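Local coordinates for protein terminal oxygenase component of carbazole 1,9a-dioxygenase (Sphingomonas, PDB 3GKQ) that probably carries electrons from a Rieske [2Fe-2S] cluster to a non-haem iron(II) site, where carbazole is dioxygenated, at residues L51-V56 with F137-G141; V65-A69 with L124-V129; E213-R217 with F229-H235. All blocks are in the same frame, centred on the assembly; numbering follows the deposited sequence.

Along the chain, interaction 1 (51-56 with 137-141) brackets interaction 2 (65-69 with 124-129), and interaction 3 (213-217 with 229-235) follows both. Interaction 1 packs sheet 47-51/54-61/64-69 against sheet 31-35/135-140/129-132; interaction 2, its centre about 9 Å away, sets strand 64-69 of the first against the loop entering strand 129-132 of the second. The two touch through Glu-54 and Tyr-127 and through the backbones of Pro-128 and Phe-139. Interaction 3 lies on the opposite side of the chain's centre, at the edge of a seven-stranded sheet, its centre about 33 Å from that of interaction 1 and about 40 Å from that of interaction 2. Interactions 1 and 2 thus belong to the Rieske part, which carries the [2Fe-2S] cluster, and interaction 3 to the part with the iron(II) site, as in Rieske oxygenases.

Interaction 1: residues L51-V56 with F137-G141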
ATOM      1  N   LEU A  51     -17.413  12.497  -3.509  1.00 26.18           N
ATOM      2  CA  LEU A  51     -18.074  12.560  -2.214  1.00 26.81           C
ATOM      3  C   LEU A  51     -18.851  11.267  -2.027  1.00 26.58           C
ATOM      4  O   LEU A  51     -19.459  10.752  -2.972  1.00 25.73           O
ATOM      5  CB  LEU A  51     -19.021  13.764  -2.115  1.00 27.36           C
ATOM      6  CG  LEU A  51     -20.358  13.711  -2.852  1.00 28.84           C
ATOM      7  CD1 LEU A  51     -21.247  14.849  -2.368  1.00 28.59           C
ATOM      8  CD2 LEU A  51     -20.131  13.798  -4.348  1.00 29.83           C
ATOM      9  N   LEU A  52     -18.819  10.740  -0.809  1.00 26.27           N
ATOM     10  CA  LEU A  52     -19.507   9.492  -0.496  1.00 25.78           C
ATOM     11  C   LEU A  52     -19.103   8.360  -1.437  1.00 25.24           C
ATOM     12  O   LEU A  52     -19.911   7.490  -1.765  1.00 25.00           O
ATOM     13  CB  LEU A  52     -21.026   9.696  -0.521  1.00 25.81           C
ATOM     14  CG  LEU A  52     -21.597  10.392   0.720  1.00 28.33           C
ATOM     15  CD1 LEU A  52     -21.225  11.874   0.712  1.00 28.01           C
ATOM     16  CD2 LEU A  52     -23.105  10.234   0.744  1.00 28.33           C
ATOM     17  N   GLY A  53     -17.842   8.382  -1.864  1.00 25.43           N
ATOM     18  CA  GLY A  53     -17.324   7.352  -2.749  1.00 26.48           C
ATOM     19  C   GLY A  53     -17.709   7.479  -4.216  1.00 27.66           C
ATOM     20  O   GLY A  53     -17.295   6.662  -5.034  1.00 29.20           O
ATOM     21  N   GLU A  54     -18.493   8.496  -4.556  1.00 27.85           N
ATOM     22  CA  GLU A  54     -18.928   8.693  -5.934  1.00 27.37           C
ATOM     23  C   GLU A  54     -18.136   9.796  -6.639  1.00 28.00           C
ATOM     24  O   GLU A  54     -17.937  10.879  -6.091  1.00 28.31           O
ATOM     25  CB  GLU A  54     -20.430   9.010  -5.953  1.00 27.68           C
ATOM     26  CG  GLU A  54     -21.298   7.819  -5.515  1.00 28.80           C
ATOM     27  CD  GLU A  54     -22.791   8.143  -5.434  1.00 30.27           C
ATOM     28  OE1 GLU A  54     -23.266   9.024  -6.177  1.00 29.57           O
ATOM     29  OE2 GLU A  54     -23.496   7.495  -4.633  1.00 30.98           O
ATOM     30  N   LYS A  55     -17.675   9.508  -7.852  1.00 26.94           N
ATOM     31  CA  LYS A  55     -16.907  10.479  -8.627  1.00 26.91           C
ATOM     32  C   LYS A  55     -17.840  11.323  -9.487  1.00 27.18           C
ATOM     33  O   LYS A  55     -18.580  10.805 -10.324  1.00 25.95           O
ATOM     34  CB  LYS A  55     -15.870   9.755  -9.487  1.00 27.69           C
ATOM     35  CG  LYS A  55     -14.799   9.050  -8.655  1.00 30.48           C
ATOM     36  CD  LYS A  55     -13.872   8.193  -9.506  1.00 33.92           C
ATOM     37  CE  LYS A  55     -12.998   9.037 -10.419  1.00 35.08           C
ATOM     38  NZ  LYS A  55     -12.102   8.187 -11.261  1.00 36.63           N
ATOM     39  N   VAL A  56     -17.794  12.631  -9.270  1.00 27.07           N
ATOM     40  CA  VAL A  56     -18.657  13.567  -9.978  1.00 27.84           C
ATOM     41  C   VAL A  56     -17.863  14.637 -10.727  1.00 28.17           C
ATOM     42  O   VAL A  56     -16.767  15.008 -10.313  1.00 27.64           O
ATOM     43  CB  VAL A  56     -19.616  14.254  -8.970  1.00 27.80           C
ATOM     44  CG1 VAL A  56     -20.589  15.172  -9.694  1.00 28.36           C
ATOM     45  CG2 VAL A  56     -20.370  13.186  -8.168  1.00 27.72           C
ATOM     46  N   PHE A 137     -23.675  22.823  -3.354  1.00 30.64           N
ATOM     47  CA  PHE A 137     -24.178  21.618  -2.700  1.00 30.83           C
ATOM     48  C   PHE A 137     -24.696  20.620  -3.730  1.00 31.41           C
ATOM     49  O   PHE A 137     -25.320  21.005  -4.724  1.00 30.22           O
ATOM     50  CB  PHE A 137     -25.338  21.940  -1.755  1.00 29.90           C
ATOM     51  CG  PHE A 137     -24.952  22.755  -0.557  1.00 31.91           C
ATOM     52  CD1 PHE A 137     -24.760  24.131  -0.663  1.00 31.34           C
ATOM     53  CD2 PHE A 137     -24.816  22.151   0.688  1.00 30.65           C
ATOM     54  CE1 PHE A 137     -24.443  24.895   0.458  1.00 32.97           C
ATOM     55  CE2 PHE A 137     -24.497  22.903   1.817  1.00 33.25           C
ATOM     56  CZ  PHE A 137     -24.310  24.280   1.702  1.00 32.98           C
ATOM     57  N   LEU A 138     -24.441  19.339  -3.486  1.00 29.67           N
ATOM     58  CA  LEU A 138     -24.922  18.286  -4.369  1.00 29.53           C
ATOM     59  C   LEU A 138     -25.827  17.369  -3.559  1.00 30.18           C
ATOM     60  O   LEU A 138     -25.576  17.132  -2.375  1.00 30.69           O
ATOM     61  CB  LEU A 138     -23.765  17.454  -4.920  1.00 28.99           C
ATOM     62  CG  LEU A 138     -22.664  18.127  -5.735  1.00 31.17           C
ATOM     63  CD1 LEU A 138     -21.715  17.049  -6.252  1.00 28.63           C
ATOM     64  CD2 LEU A 138     -23.267  18.916  -6.889  1.00 27.53           C
ATOM     65  N   PHE A 139     -26.886  16.866  -4.182  1.00 30.51           N
ATOM     66  CA  PHE A 139     -27.766  15.933  -3.492  1.00 31.06           C
ATOM     67  C   PHE A 139     -27.345  14.537  -3.945  1.00 31.56           C
ATOM     68  O   PHE A 139     -27.328  14.246  -5.141  1.00 31.72           O
ATOM     69  CB  PHE A 139     -29.232  16.166  -3.860  1.00 31.67           C
ATOM     70  CG  PHE A 139     -30.191  15.311  -3.074  1.00 31.77           C
ATOM     71  CD1 PHE A 139     -30.497  15.620  -1.754  1.00 30.94           C
ATOM     72  CD2 PHE A 139     -30.762  14.175  -3.647  1.00 32.39           C
ATOM     73  CE1 PHE A 139     -31.356  14.815  -1.007  1.00 32.21           C
ATOM     74  CE2 PHE A 139     -31.625  13.361  -2.910  1.00 32.39           C
ATOM     75  CZ  PHE A 139     -31.922  13.682  -1.584  1.00 32.68           C
ATOM     76  N   VAL A 140     -26.985  13.685  -2.992  1.00 31.43           N
ATOM     77  CA  VAL A 140     -26.570  12.327  -3.308  1.00 32.08           C
ATOM     78  C   VAL A 140     -27.657  11.385  -2.822  1.00 33.93           C
ATOM     79  O   VAL A 140     -27.829  11.193  -1.619  1.00 33.17           O
ATOM     80  CB  VAL A 140     -25.248  11.962  -2.608  1.00 32.80           C
ATOM     81  CG1 VAL A 140     -24.838  10.536  -2.978  1.00 30.70           C
ATOM     82  CG2 VAL A 140     -24.160  12.952  -3.003  1.00 32.80           C
ATOM     83  N   GLY A 141     -28.397  10.806  -3.761  1.00 34.42           N
ATOM     84  CA  GLY A 141     -29.469   9.903  -3.392  1.00 36.48           C
ATOM     85  C   GLY A 141     -30.316   9.516  -4.587  1.00 38.71           C
ATOM     86  O   GLY A 141     -30.021   9.910  -5.717  1.00 38.07           O
TER
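Val-140 lies against the turn at 51-54, where its CG2 meets Leu-51 CD1 at 3.5 Å and its CG1 meets Leu-52 CD2 at 4.1 Å. It is the most extensively covered residue of the contact. Two residues earlier on the strand, Leu-138 CD1 sits 4.1 Å from both Leu-51 CD2 and Val-56 CG1. Within 137-141, Leu-138 and Val-140 point their CA-to-CB bonds toward 51-56, while those of Phe-137 and Phe-139 point away; Phe-139 packs edge-to-face on Trp-32.

Leu-51 to Glu-54 form a type I' turn, closed by Glu-54 N to Leu-51 O at 2.9 Å and Leu-51 N to Glu-54 O at 3.1 Å. Leu-52 and Gly-53 take the positive phi values of this tight hairpin, which links strands 47-51 and 54-61. The contact packs sheet 47-51/54-61/64-69 against sheet 31-35/135-140/129-132; Tyr-33 and Val-35 of strand 31-35 also touch Leu-51. Glu-54 OE2 comes within 3.7 Å of Val-140 CG1, but its carboxylate is held by a salt bridge to Arg-29 and hydrogen bonds to Tyr-127 and Gln-378. With no hydrogen bond between the segments, the contact depends on close, buried aliphatic packing, with charge kept to its margin.

Interaction 2: residues V65-A69 with L124-V129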
ATOM      1  N   VAL A  65     -24.436  25.914 -12.399  1.00 35.54           N
ATOM      2  CA  VAL A  65     -23.614  24.747 -12.080  1.00 33.99           C
ATOM      3  C   VAL A  65     -24.345  23.440 -12.355  1.00 32.00           C
ATOM      4  O   VAL A  65     -25.485  23.253 -11.936  1.00 32.46           O
ATOM      5  CB  VAL A  65     -23.172  24.742 -10.588  1.00 34.82           C
ATOM      6  CG1 VAL A  65     -22.288  23.521 -10.306  1.00 32.50           C
ATOM      7  CG2 VAL A  65     -22.419  26.018 -10.259  1.00 34.16           C
ATOM      8  N   HIS A  66     -23.679  22.544 -13.074  1.00 31.16           N
ATOM      9  CA  HIS A  66     -24.246  21.237 -13.384  1.00 31.59           C
ATOM     10  C   HIS A  66     -23.298  20.170 -12.849  1.00 31.31           C
ATOM     11  O   HIS A  66     -22.096  20.408 -12.714  1.00 30.43           O
ATOM     12  CB  HIS A  66     -24.427  21.073 -14.894  1.00 32.73           C
ATOM     13  CG  HIS A  66     -25.447  22.000 -15.479  1.00 34.83           C
ATOM     14  ND1 HIS A  66     -26.786  21.927 -15.159  1.00 35.51           N
ATOM     15  CD2 HIS A  66     -25.320  23.036 -16.341  1.00 35.56           C
ATOM     16  CE1 HIS A  66     -27.441  22.879 -15.800  1.00 35.75           C
ATOM     17  NE2 HIS A  66     -26.576  23.567 -16.524  1.00 36.03           N
ATOM     18  N   ALA A  67     -23.847  18.999 -12.541  1.00 30.86           N
ATOM     19  CA  ALA A  67     -23.056  17.898 -12.004  1.00 29.00           C
ATOM     20  C   ALA A  67     -23.479  16.569 -12.627  1.00 27.04           C
ATOM     21  O   ALA A  67     -24.656  16.219 -12.621  1.00 25.89           O
ATOM     22  CB  ALA A  67     -23.217  17.844 -10.489  1.00 28.51           C
ATOM     23  N   ILE A  68     -22.506  15.836 -13.160  1.00 26.23           N
ATOM     24  CA  ILE A  68     -22.754  14.548 -13.791  1.00 26.73           C
ATOM     25  C   ILE A  68     -21.759  13.511 -13.269  1.00 26.13           C
ATOM     26  O   ILE A  68     -20.696  13.861 -12.748  1.00 25.47           O
ATOM     27  CB  ILE A  68     -22.571  14.627 -15.330  1.00 27.82           C
ATOM     28  CG1 ILE A  68     -21.143  15.089 -15.651  1.00 27.66           C
ATOM     29  CG2 ILE A  68     -23.607  15.579 -15.944  1.00 27.82           C
ATOM     30  CD1 ILE A  68     -20.794  15.112 -17.137  1.00 29.28           C
ATOM     31  N   ALA A  69     -22.110  12.236 -13.411  1.00 25.84           N
ATOM     32  CA  ALA A  69     -21.225  11.156 -12.996  1.00 26.85           C
ATOM     33  C   ALA A  69     -19.952  11.285 -13.831  1.00 28.07           C
ATOM     34  O   ALA A  69     -20.020  11.450 -15.053  1.00 29.17           O
ATOM     35  CB  ALA A  69     -21.891   9.804 -13.251  1.00 25.36           C
ATOM     36  N   LEU A 124     -26.001   9.825 -18.537  1.00 31.28           N
ATOM     37  CA  LEU A 124     -25.134   9.775 -17.371  1.00 31.67           C
ATOM     38  C   LEU A 124     -26.025  10.177 -16.208  1.00 31.71           C
ATOM     39  O   LEU A 124     -27.021  10.875 -16.404  1.00 30.51           O
ATOM     40  CB  LEU A 124     -24.024  10.816 -17.512  1.00 30.96           C
ATOM     41  CG  LEU A 124     -22.568  10.475 -17.825  1.00 32.68           C
ATOM     42  CD1 LEU A 124     -22.428   9.165 -18.559  1.00 31.41           C
ATOM     43  CD2 LEU A 124     -21.990  11.637 -18.622  1.00 30.84           C
ATOM     44  N   LYS A 125     -25.689   9.739 -15.002  1.00 32.07           N
ATOM     45  CA  LYS A 125     -26.484  10.144 -13.853  1.00 32.25           C
ATOM     46  C   LYS A 125     -26.155  11.603 -13.570  1.00 32.02           C
ATOM     47  O   LYS A 125     -25.000  12.021 -13.698  1.00 31.30           O
ATOM     48  CB  LYS A 125     -26.140   9.319 -12.611  1.00 34.51           C
ATOM     49  CG  LYS A 125     -26.757   9.912 -11.350  1.00 37.30           C
ATOM     50  CD  LYS A 125     -26.316   9.213 -10.088  1.00 42.23           C
ATOM     51  CE  LYS A 125     -26.628  10.088  -8.877  1.00 45.40           C
ATOM     52  NZ  LYS A 125     -28.046  10.554  -8.847  1.00 47.34           N
ATOM     53  N   THR A 126     -27.167  12.379 -13.198  1.00 31.14           N
ATOM     54  CA  THR A 126     -26.961  13.782 -12.872  1.00 32.44           C
ATOM     55  C   THR A 126     -27.257  13.957 -11.384  1.00 31.42           C
ATOM     56  O   THR A 126     -28.010  13.184 -10.806  1.00 30.83           O
ATOM     57  CB  THR A 126     -27.899  14.707 -13.676  1.00 33.01           C
ATOM     58  OG1 THR A 126     -29.261  14.436 -13.324  1.00 33.83           O
ATOM     59  CG2 THR A 126     -27.712  14.482 -15.173  1.00 33.68           C
ATOM     60  N   TYR A 127     -26.647  14.961 -10.767  1.00 31.20           N
ATOM     61  CA  TYR A 127     -26.859  15.227  -9.351  1.00 30.70           C
ATOM     62  C   TYR A 127     -27.517  16.582  -9.155  1.00 31.05           C
ATOM     63  O   TYR A 127     -27.062  17.585  -9.711  1.00 31.46           O
ATOM     64  CB  TYR A 127     -25.531  15.228  -8.583  1.00 30.24           C
ATOM     65  CG  TYR A 127     -24.808  13.900  -8.540  1.00 29.59           C
ATOM     66  CD1 TYR A 127     -24.205  13.375  -9.681  1.00 30.04           C
ATOM     67  CD2 TYR A 127     -24.713  13.175  -7.347  1.00 29.44           C
ATOM     68  CE1 TYR A 127     -23.522  12.162  -9.640  1.00 30.88           C
ATOM     69  CE2 TYR A 127     -24.033  11.961  -7.294  1.00 30.13           C
ATOM     70  CZ  TYR A 127     -23.441  11.460  -8.443  1.00 29.98           C
ATOM     71  OH  TYR A 127     -22.773  10.261  -8.401  1.00 30.62           O
ATOM     72  N   PRO A 128     -28.609  16.632  -8.376  1.00 30.57           N
ATOM     73  CA  PRO A 128     -29.251  17.929  -8.163  1.00 31.51           C
ATOM     74  C   PRO A 128     -28.221  18.872  -7.547  1.00 33.19           C
ATOM     75  O   PRO A 128     -27.372  18.448  -6.756  1.00 31.85           O
ATOM     76  CB  PRO A 128     -30.389  17.596  -7.205  1.00 30.85           C
ATOM     77  CG  PRO A 128     -30.788  16.217  -7.652  1.00 30.49           C
ATOM     78  CD  PRO A 128     -29.436  15.540  -7.838  1.00 30.41           C
ATOM     79  N   VAL A 129     -28.292  20.145  -7.920  1.00 33.39           N
ATOM     80  CA  VAL A 129     -27.355  21.135  -7.417  1.00 34.01           C
ATOM     81  C   VAL A 129     -28.057  22.337  -6.797  1.00 34.85           C
ATOM     82  O   VAL A 129     -29.128  22.742  -7.244  1.00 35.26           O
ATOM     83  CB  VAL A 129     -26.445  21.661  -8.549  1.00 34.12           C
ATOM     84  CG1 VAL A 129     -25.452  22.671  -7.990  1.00 32.18           C
ATOM     85  CG2 VAL A 129     -25.718  20.504  -9.218  1.00 32.61           C
TER
HETATM   86  O   HOH W   1     -27.003  19.067 -12.019  1.00 33.29           O
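Ala-67 forms the apolar centre, its CB 3.9 Å from Val-129 CG2 and 4.0 Å from Tyr-127 CB. Leu-138 and Val-56 also touch this small side chain, placing it between the two sheets. Val-65 extends the patch with its CG1 4.0 Å from Val-129 CG1. At the other end, Ile-68 CD1 meets Leu-124 CD2 at 4.0 Å; the Leu-124 side chain is about 8 Å from the [2Fe-2S] cluster and also touches Leu-73.

The segment 124-129 runs roughly antiparallel to strand 64-69, the outermost strand of its sheet within the chain. A single backbone bridge pairs Ile-68 with Thr-126, their CA atoms 4.4 Å apart, before the chain enters strand 129-132 of the facing sheet. The pairing lies at the edge of one Rieske-domain sheet, on the loop that leads into the other.

Two hydrogen bonds flank the bridge: Tyr-127 N to Ala-67 O at 3.0 Å and Ala-69 N to Lys-125 O at 2.9 Å. Between them, Thr-126 CA approaches Ala-67 O and Ile-68 CA approaches Lys-125 O, both at 3.4 Å as CA-H...O contacts. The Tyr-127 ring presents its edge to the strand, with CE1 4.0 Å from Ala-69 N, and its OH is hydrogen-bonded to Glu-54 OE1. Beyond the direct bonds, a water accepts from Ala-67 N at 3.2 Å and donates to Tyr-127 O at 2.7 Å.

Interaction 3: residues E213-R217 with F229-H235; sequences EQLTR and FDLLGEH
A beta hairpin of strands 216-219 and 227-230 forms the edge of the seven-stranded antiparallel sheet in the ring-hydroxylase region, of a family in the Bet v 1-like clan. Phi/psi are -144/165° at Thr-216, -144/129° at Arg-217, -101/132° at Phe-229 and -88/111° at Asp-230; Leu-215 (-81/-18°) and Leu-231 (-106/28°) leave the extended region. Arg-217 and Phe-229, on one face, are a hydrogen-bonded pair (Phe-229 N to Arg-217 O 2.8 Å, Arg-217 N to Phe-229 O 3.2 Å); Thr-216 and Asp-230, on the other, are a non-hydrogen-bonded pair (CA-CA 5.0 Å). Leu-231 N donates to Leu-215 O at 2.6 Å.

Arg-217 (t, t, chi3 p) lays its guanidinium over the Phe-229 ring (chi1 m), Arg-217 NH2 3.3 Å from Phe-229 CE2. Leu-215 (m, t) puts CD2 3.9 Å from His-235 O and 4.4 Å from Leu-232 CG; Gln-214 O lies over one face of the His-235 ring (chi1 m). Asp-230 (chi1 t) starts an Asx turn, OD1 to Leu-232 N 3.2 Å; a water donates to Leu-215 O (2.7 Å) and Asp-230 OD1 (2.4 Å).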
ATOM      1  N   GLU A 213     -29.456  14.359  32.055  1.00 49.78           N
ATOM      2  CA  GLU A 213     -30.687  14.580  31.306  1.00 50.45           C
ATOM      3  C   GLU A 213     -30.915  15.990  30.752  1.00 50.07           C
ATOM      4  O   GLU A 213     -31.736  16.159  29.847  1.00 50.84           O
ATOM      5  CB  GLU A 213     -31.891  14.156  32.152  1.00 52.52           C
ATOM      6  CG  GLU A 213     -31.808  12.720  32.668  1.00 55.83           C
ATOM      7  CD  GLU A 213     -31.517  11.708  31.566  1.00 58.69           C
ATOM      8  OE1 GLU A 213     -32.287  11.659  30.579  1.00 59.51           O
ATOM      9  OE2 GLU A 213     -30.521  10.958  31.690  1.00 59.70           O
ATOM     10  N   GLN A 214     -30.220  17.002  31.275  1.00 48.54           N
ATOM     11  CA  GLN A 214     -30.405  18.354  30.738  1.00 47.56           C
ATOM     12  C   GLN A 214     -29.133  18.850  30.067  1.00 46.89           C
ATOM     13  O   GLN A 214     -28.965  20.054  29.840  1.00 46.85           O
ATOM     14  CB  GLN A 214     -30.825  19.352  31.827  1.00 48.49           C
ATOM     15  CG  GLN A 214     -31.601  20.570  31.270  1.00 50.94           C
ATOM     16  CD  GLN A 214     -32.078  21.533  32.358  1.00 52.37           C
ATOM     17  OE1 GLN A 214     -32.436  21.108  33.462  1.00 52.99           O
ATOM     18  NE2 GLN A 214     -32.098  22.833  32.048  1.00 49.25           N
ATOM     19  N   LEU A 215     -28.240  17.914  29.749  1.00 45.68           N
ATOM     20  CA  LEU A 215     -26.976  18.247  29.097  1.00 45.13           C
ATOM     21  C   LEU A 215     -27.182  18.422  27.598  1.00 45.06           C
ATOM     22  O   LEU A 215     -26.348  19.005  26.910  1.00 47.53           O
ATOM     23  CB  LEU A 215     -25.933  17.145  29.341  1.00 42.53           C
ATOM     24  CG  LEU A 215     -25.488  16.872  30.781  1.00 41.65           C
ATOM     25  CD1 LEU A 215     -24.419  15.787  30.784  1.00 41.34           C
ATOM     26  CD2 LEU A 215     -24.948  18.154  31.412  1.00 39.05           C
ATOM     27  N   THR A 216     -28.297  17.913  27.091  1.00 43.93           N
ATOM     28  CA  THR A 216     -28.583  18.024  25.672  1.00 43.04           C
ATOM     29  C   THR A 216     -30.063  18.225  25.408  1.00 42.32           C
ATOM     30  O   THR A 216     -30.904  18.005  26.283  1.00 39.50           O
ATOM     31  CB  THR A 216     -28.142  16.752  24.900  1.00 44.10           C
ATOM     32  OG1 THR A 216     -28.957  15.641  25.303  1.00 44.14           O
ATOM     33  CG2 THR A 216     -26.682  16.427  25.175  1.00 43.08           C
ATOM     34  N   ARG A 217     -30.361  18.649  24.186  1.00 41.41           N
ATOM     35  CA  ARG A 217     -31.725  18.851  23.729  1.00 42.90           C
ATOM     36  C   ARG A 217     -31.733  18.427  22.266  1.00 42.18           C
ATOM     37  O   ARG A 217     -30.882  18.854  21.491  1.00 43.16           O
ATOM     38  CB  ARG A 217     -32.136  20.323  23.854  1.00 43.95           C
ATOM     39  CG  ARG A 217     -33.575  20.588  23.422  1.00 47.56           C
ATOM     40  CD  ARG A 217     -34.066  21.960  23.882  1.00 49.80           C
ATOM     41  NE  ARG A 217     -33.389  23.072  23.215  1.00 50.71           N
ATOM     42  CZ  ARG A 217     -33.596  23.424  21.948  1.00 51.91           C
ATOM     43  NH1 ARG A 217     -34.464  22.752  21.199  1.00 51.34           N
ATOM     44  NH2 ARG A 217     -32.939  24.457  21.433  1.00 51.95           N
ATOM     45  N   PHE A 229     -28.428  19.819  20.504  1.00 31.54           N
ATOM     46  CA  PHE A 229     -27.848  21.012  21.105  1.00 32.56           C
ATOM     47  C   PHE A 229     -27.041  20.569  22.312  1.00 33.07           C
ATOM     48  O   PHE A 229     -27.516  19.789  23.138  1.00 32.05           O
ATOM     49  CB  PHE A 229     -28.944  21.984  21.569  1.00 33.14           C
ATOM     50  CG  PHE A 229     -29.498  22.846  20.476  1.00 33.71           C
ATOM     51  CD1 PHE A 229     -28.787  23.950  20.016  1.00 33.85           C
ATOM     52  CD2 PHE A 229     -30.724  22.549  19.892  1.00 34.70           C
ATOM     53  CE1 PHE A 229     -29.292  24.746  18.988  1.00 34.31           C
ATOM     54  CE2 PHE A 229     -31.237  23.339  18.865  1.00 34.49           C
ATOM     55  CZ  PHE A 229     -30.517  24.438  18.413  1.00 33.93           C
ATOM     56  N   ASP A 230     -25.813  21.056  22.409  1.00 34.49           N
ATOM     57  CA  ASP A 230     -24.968  20.712  23.535  1.00 37.77           C
ATOM     58  C   ASP A 230     -25.250  21.712  24.648  1.00 39.66           C
ATOM     59  O   ASP A 230     -24.924  22.897  24.537  1.00 37.91           O
ATOM     60  CB  ASP A 230     -23.501  20.748  23.113  1.00 39.15           C
ATOM     61  CG  ASP A 230     -22.557  20.652  24.282  1.00 41.59           C
ATOM     62  OD1 ASP A 230     -22.919  20.032  25.306  1.00 41.87           O
ATOM     63  OD2 ASP A 230     -21.435  21.190  24.168  1.00 46.73           O
ATOM     64  N   LEU A 231     -25.877  21.217  25.712  1.00 42.70           N
ATOM     65  CA  LEU A 231     -26.254  22.035  26.857  1.00 44.76           C
ATOM     66  C   LEU A 231     -25.385  21.804  28.101  1.00 45.54           C
ATOM     67  O   LEU A 231     -25.853  21.984  29.226  1.00 46.54           O
ATOM     68  CB  LEU A 231     -27.719  21.764  27.216  1.00 43.28           C
ATOM     69  CG  LEU A 231     -28.786  21.929  26.125  1.00 45.39           C
ATOM     70  CD1 LEU A 231     -30.144  21.535  26.703  1.00 43.18           C
ATOM     71  CD2 LEU A 231     -28.822  23.372  25.611  1.00 43.09           C
ATOM     72  N   LEU A 232     -24.133  21.402  27.906  1.00 45.86           N
ATOM     73  CA  LEU A 232     -23.235  21.161  29.033  1.00 46.45           C
ATOM     74  C   LEU A 232     -22.826  22.520  29.608  1.00 49.18           C
ATOM     75  O   LEU A 232     -22.690  22.683  30.824  1.00 49.36           O
ATOM     76  CB  LEU A 232     -21.990  20.400  28.564  1.00 43.96           C
ATOM     77  CG  LEU A 232     -21.160  19.593  29.578  1.00 45.03           C
ATOM     78  CD1 LEU A 232     -19.882  19.116  28.909  1.00 39.78           C
ATOM     79  CD2 LEU A 232     -20.814  20.430  30.788  1.00 45.35           C
ATOM     80  N   GLY A 233     -22.634  23.492  28.719  1.00 50.58           N
ATOM     81  CA  GLY A 233     -22.247  24.828  29.136  1.00 53.08           C
ATOM     82  C   GLY A 233     -23.184  25.389  30.187  1.00 53.44           C
ATOM     83  O   GLY A 233     -22.840  25.476  31.367  1.00 54.66           O
ATOM     84  N   GLU A 234     -24.385  25.749  29.749  1.00 53.98           N
ATOM     85  CA  GLU A 234     -25.406  26.316  30.616  1.00 53.69           C
ATOM     86  C   GLU A 234     -25.836  25.345  31.717  1.00 53.26           C
ATOM     87  O   GLU A 234     -26.789  25.617  32.446  1.00 55.56           O
ATOM     88  CB  GLU A 234     -26.618  26.720  29.765  1.00 56.84           C
ATOM     89  CG  GLU A 234     -27.717  27.476  30.506  1.00 60.38           C
ATOM     90  CD  GLU A 234     -28.905  27.801  29.611  1.00 62.84           C
ATOM     91  OE1 GLU A 234     -28.725  28.560  28.631  1.00 64.12           O
ATOM     92  OE2 GLU A 234     -30.018  27.295  29.884  1.00 63.62           O
ATOM     93  N   HIS A 235     -25.143  24.217  31.846  1.00 51.77           N
ATOM     94  CA  HIS A 235     -25.502  23.237  32.868  1.00 51.28           C
ATOM     95  C   HIS A 235     -24.302  22.528  33.490  1.00 50.23           C
ATOM     96  O   HIS A 235     -24.264  21.294  33.574  1.00 51.02           O
ATOM     97  CB  HIS A 235     -26.466  22.202  32.277  1.00 51.95           C
ATOM     98  CG  HIS A 235     -27.715  22.802  31.706  1.00 53.65           C
ATOM     99  ND1 HIS A 235     -27.696  23.708  30.664  1.00 54.20           N
ATOM    100  CD2 HIS A 235     -29.016  22.643  32.043  1.00 53.71           C
ATOM    101  CE1 HIS A 235     -28.933  24.080  30.386  1.00 54.32           C
ATOM    102  NE2 HIS A 235     -29.753  23.450  31.207  1.00 54.83           N
TER
HETATM  103  O   HOH W   2     -23.800  18.135  26.566  1.00 36.40           O